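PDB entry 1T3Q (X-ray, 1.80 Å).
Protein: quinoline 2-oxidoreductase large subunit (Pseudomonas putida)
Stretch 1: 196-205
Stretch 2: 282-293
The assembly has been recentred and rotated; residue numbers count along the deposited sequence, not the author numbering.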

# COMPACT_ATOMS: atom_id res chain seq x y z
N VAL B 196 10.81 -0.96 -35.48
CA VAL B 196 9.86 0.02 -34.96
C VAL B 196 9.86 -0.19 -33.46
O VAL B 196 10.38 -1.19 -32.97
CB VAL B 196 8.42 -0.18 -35.50
CG1 VAL B 196 8.39 0.00 -37.00
CG2 VAL B 196 7.88 -1.55 -35.10
N SER B 197 9.30 0.78 -32.74
CA SER B 197 9.20 0.69 -31.29
C SER B 197 7.72 0.70 -30.94
O SER B 197 6.93 1.36 -31.61
CB SER B 197 9.87 1.90 -30.63
OG SER B 197 9.61 1.91 -29.23
N ALA B 198 7.34 -0.04 -29.89
CA ALA B 198 5.95 -0.07 -29.46
C ALA B 198 5.59 1.36 -29.08
O ALA B 198 4.44 1.79 -29.16
CB ALA B 198 5.80 -0.99 -28.25
N CYS B 199 6.61 2.10 -28.66
CA CYS B 199 6.47 3.51 -28.27
C CYS B 199 5.20 3.83 -27.47
O CYS B 199 4.37 4.64 -27.88
CB CYS B 199 6.54 4.38 -29.54
SG CYS B 199 6.82 6.15 -29.23
N PRO B 200 5.01 3.17 -26.31
CA PRO B 200 3.82 3.46 -25.51
C PRO B 200 4.01 4.86 -24.94
O PRO B 200 5.15 5.29 -24.74
CB PRO B 200 3.88 2.38 -24.43
CG PRO B 200 5.36 2.18 -24.24
CD PRO B 200 5.85 2.15 -25.67
N MET B 201 2.93 5.60 -24.67
CA MET B 201 3.10 6.95 -24.14
C MET B 201 3.77 6.94 -22.76
O MET B 201 4.48 7.88 -22.41
CB MET B 201 1.76 7.70 -24.09
CG MET B 201 1.29 8.18 -25.46
SD MET B 201 2.50 9.26 -26.31
CE MET B 201 3.43 8.04 -27.27
N GLU B 202 3.54 5.88 -21.99
CA GLU B 202 4.20 5.74 -20.69
C GLU B 202 5.39 4.81 -20.94
O GLU B 202 5.21 3.71 -21.46
CB GLU B 202 3.29 5.09 -19.65
CG GLU B 202 4.03 4.76 -18.36
CD GLU B 202 3.31 3.72 -17.52
OE1 GLU B 202 2.96 2.65 -18.06
OE2 GLU B 202 3.11 3.97 -16.32
N THR B 203 6.58 5.24 -20.56
CA THR B 203 7.77 4.40 -20.76
C THR B 203 7.79 3.30 -19.70
O THR B 203 6.88 3.20 -18.87
CB THR B 203 9.05 5.23 -20.63
OG1 THR B 203 9.09 5.86 -19.34
CG2 THR B 203 9.12 6.30 -21.72
N ARG B 204 8.83 2.48 -19.72
CA ARG B 204 8.94 1.40 -18.74
C ARG B 204 9.36 1.95 -17.39
O ARG B 204 9.98 3.00 -17.28
CB ARG B 204 9.95 0.35 -19.20
CG ARG B 204 9.60 -0.31 -20.53
CD ARG B 204 10.75 -1.19 -20.99
NE ARG B 204 12.00 -0.44 -21.08
CZ ARG B 204 13.20 -1.00 -21.21
NH1 ARG B 204 14.29 -0.24 -21.28
NH2 ARG B 204 13.31 -2.32 -21.25
N GLY B 205 9.01 1.21 -16.34
CA GLY B 205 9.36 1.63 -15.01
C GLY B 205 9.10 0.54 -13.99
O GLY B 205 8.30 -0.36 -14.23
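Stretch 2, residues 282-293: IEDRQENFLGAT

Stretch 2 runs antiparallel to stretch 1, which has an extended, irregular course and bends sharply at Cys199 (phi/psi 41/58°). The direction is set where Gly205 and Ile282 form an antiparallel, non-hydrogen-bonded bridge pair, with CA atoms 4.3 Å apart. Stretch 2 then turns at Asp284 into a helix that begins at Arg285 and brings Phe289 opposite Ser197, at a CA-CA distance of 6.9 Å.

The densest polar contact joins Arg204 and Glu283. The carboxylate lies at the edge of the guanidinium and is engaged at both oxygens: Arg204 NE donates to Glu283 OE2 (2.8 Å) and Arg204 NH1 to Glu283 OE1 (2.8 Å), a bidentate salt bridge. Glu283 OE2 also accepts from Arg204 N (2.9 Å), while Glu283 N returns a bond to Arg204 O (3.2 Å), so the main-chain N and O of Arg204 are both satisfied by one residue. Glu283 O is taken by Thr203 OG1 at 2.6 Å. Ala292 CA covers one face of the Arg204 guanidinium, 3.4 Å from Arg204 NH2. Near the helix's last turn, Gly291 O accepts a weak bond from Arg204 NH1 (3.1 Å), and water 3 links it to Arg204 NH2.

Arg285 reaches back to the bend. Its NH1 and NH2 both donate to Pro200 O, at 3.0 and 2.9 Å, and Thr203 CG2 packs over one guanidinium face, 3.7 Å from Arg285 NH2. At the helix start, Asp284 OD2 caps Glu287 N (2.9 Å), and Glu287 OE2 accepts from Asp284 N (2.8 Å).

Beyond the bend, Phe289 CE2 lies 3.8 Å from Ser197 CB, and its CZ 4.1 Å from Cys199 SG. Waters complete the join: Ser197 OG donates to water 1, which donates to Asn288 O and Thr293 O, while Ala198 N reaches Thr293 O through water 2.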

# COMPACT_ATOMS: atom_id res chain seq x y z
N ILE B 282 12.46 4.84 -13.47
CA ILE B 282 11.48 5.36 -14.42
C ILE B 282 12.33 5.88 -15.57
O ILE B 282 13.00 6.91 -15.44
CB ILE B 282 10.65 6.52 -13.82
CG1 ILE B 282 9.86 6.04 -12.60
CG2 ILE B 282 9.72 7.09 -14.88
CD1 ILE B 282 8.81 4.98 -12.91
N GLU B 283 12.33 5.16 -16.68
CA GLU B 283 13.15 5.55 -17.83
C GLU B 283 12.57 6.70 -18.62
O GLU B 283 11.35 6.93 -18.61
CB GLU B 283 13.36 4.35 -18.75
CG GLU B 283 12.26 4.15 -19.78
CD GLU B 283 12.45 2.89 -20.59
OE1 GLU B 283 13.60 2.44 -20.76
OE2 GLU B 283 11.43 2.35 -21.09
N ASP B 284 13.44 7.43 -19.32
CA ASP B 284 12.98 8.54 -20.15
C ASP B 284 12.75 8.04 -21.57
O ASP B 284 13.04 6.89 -21.88
CB ASP B 284 13.97 9.71 -20.10
CG ASP B 284 15.36 9.35 -20.62
OD1 ASP B 284 16.34 9.87 -20.05
OD2 ASP B 284 15.47 8.58 -21.60
N ARG B 285 12.23 8.90 -22.44
CA ARG B 285 11.94 8.51 -23.81
C ARG B 285 13.14 7.98 -24.60
O ARG B 285 13.01 7.04 -25.39
CB ARG B 285 11.29 9.67 -24.56
CG ARG B 285 10.84 9.32 -25.98
CD ARG B 285 9.89 8.13 -26.02
NE ARG B 285 8.72 8.32 -25.17
CZ ARG B 285 7.76 7.40 -25.00
NH1 ARG B 285 7.84 6.23 -25.63
NH2 ARG B 285 6.73 7.66 -24.21
N GLN B 286 14.31 8.57 -24.40
CA GLN B 286 15.51 8.12 -25.11
C GLN B 286 15.88 6.70 -24.71
O GLN B 286 16.26 5.90 -25.55
CB GLN B 286 16.67 9.08 -24.84
CG GLN B 286 16.55 10.38 -25.60
CD GLN B 286 15.24 11.10 -25.29
OE1 GLN B 286 15.03 11.54 -24.17
NE2 GLN B 286 14.36 11.20 -26.29
N GLU B 287 15.78 6.40 -23.42
CA GLU B 287 16.10 5.07 -22.93
C GLU B 287 15.12 4.04 -23.49
O GLU B 287 15.48 2.88 -23.70
CB GLU B 287 16.08 5.04 -21.40
CG GLU B 287 17.02 6.04 -20.76
CD GLU B 287 16.96 5.99 -19.26
OE1 GLU B 287 17.87 5.37 -18.65
OE2 GLU B 287 16.01 6.55 -18.68
N ASN B 288 13.87 4.46 -23.72
CA ASN B 288 12.90 3.52 -24.27
C ASN B 288 13.32 3.13 -25.69
O ASN B 288 13.15 1.99 -26.10
CB ASN B 288 11.49 4.12 -24.29
CG ASN B 288 10.42 3.07 -24.51
OD1 ASN B 288 10.04 2.35 -23.57
ND2 ASN B 288 9.94 2.97 -25.73
N PHE B 289 13.86 4.08 -26.44
CA PHE B 289 14.32 3.78 -27.79
C PHE B 289 15.64 3.01 -27.74
O PHE B 289 15.85 2.08 -28.51
CB PHE B 289 14.52 5.07 -28.60
CG PHE B 289 13.23 5.65 -29.14
CD1 PHE B 289 12.80 6.90 -28.73
CD2 PHE B 289 12.44 4.92 -30.02
CE1 PHE B 289 11.60 7.43 -29.20
CE2 PHE B 289 11.24 5.44 -30.50
CZ PHE B 289 10.81 6.70 -30.09
N LEU B 290 16.52 3.39 -26.82
CA LEU B 290 17.83 2.76 -26.68
C LEU B 290 17.90 1.37 -26.06
O LEU B 290 18.55 0.48 -26.60
CB LEU B 290 18.77 3.67 -25.87
CG LEU B 290 19.40 4.88 -26.55
CD1 LEU B 290 19.99 5.79 -25.48
CD2 LEU B 290 20.47 4.42 -27.53
N GLY B 291 17.23 1.20 -24.92
CA GLY B 291 17.32 -0.06 -24.21
C GLY B 291 16.12 -0.95 -23.98
O GLY B 291 16.19 -1.84 -23.13
N ALA B 292 15.01 -0.73 -24.68
CA ALA B 292 13.86 -1.60 -24.51
C ALA B 292 14.08 -2.65 -25.60
O ALA B 292 15.15 -3.25 -25.67
CB ALA B 292 12.57 -0.83 -24.74
N THR B 293 13.08 -2.87 -26.43
CA THR B 293 13.22 -3.81 -27.54
C THR B 293 12.66 -3.10 -28.76
O THR B 293 11.94 -2.11 -28.63
CB THR B 293 12.40 -5.11 -27.32
OG1 THR B 293 11.04 -4.77 -26.98
CG2 THR B 293 13.00 -5.96 -26.21
O HOH W 1 11.86 0.73 -28.20
O HOH W 2 9.27 -1.62 -28.59
O HOH W 3 15.94 -3.06 -20.78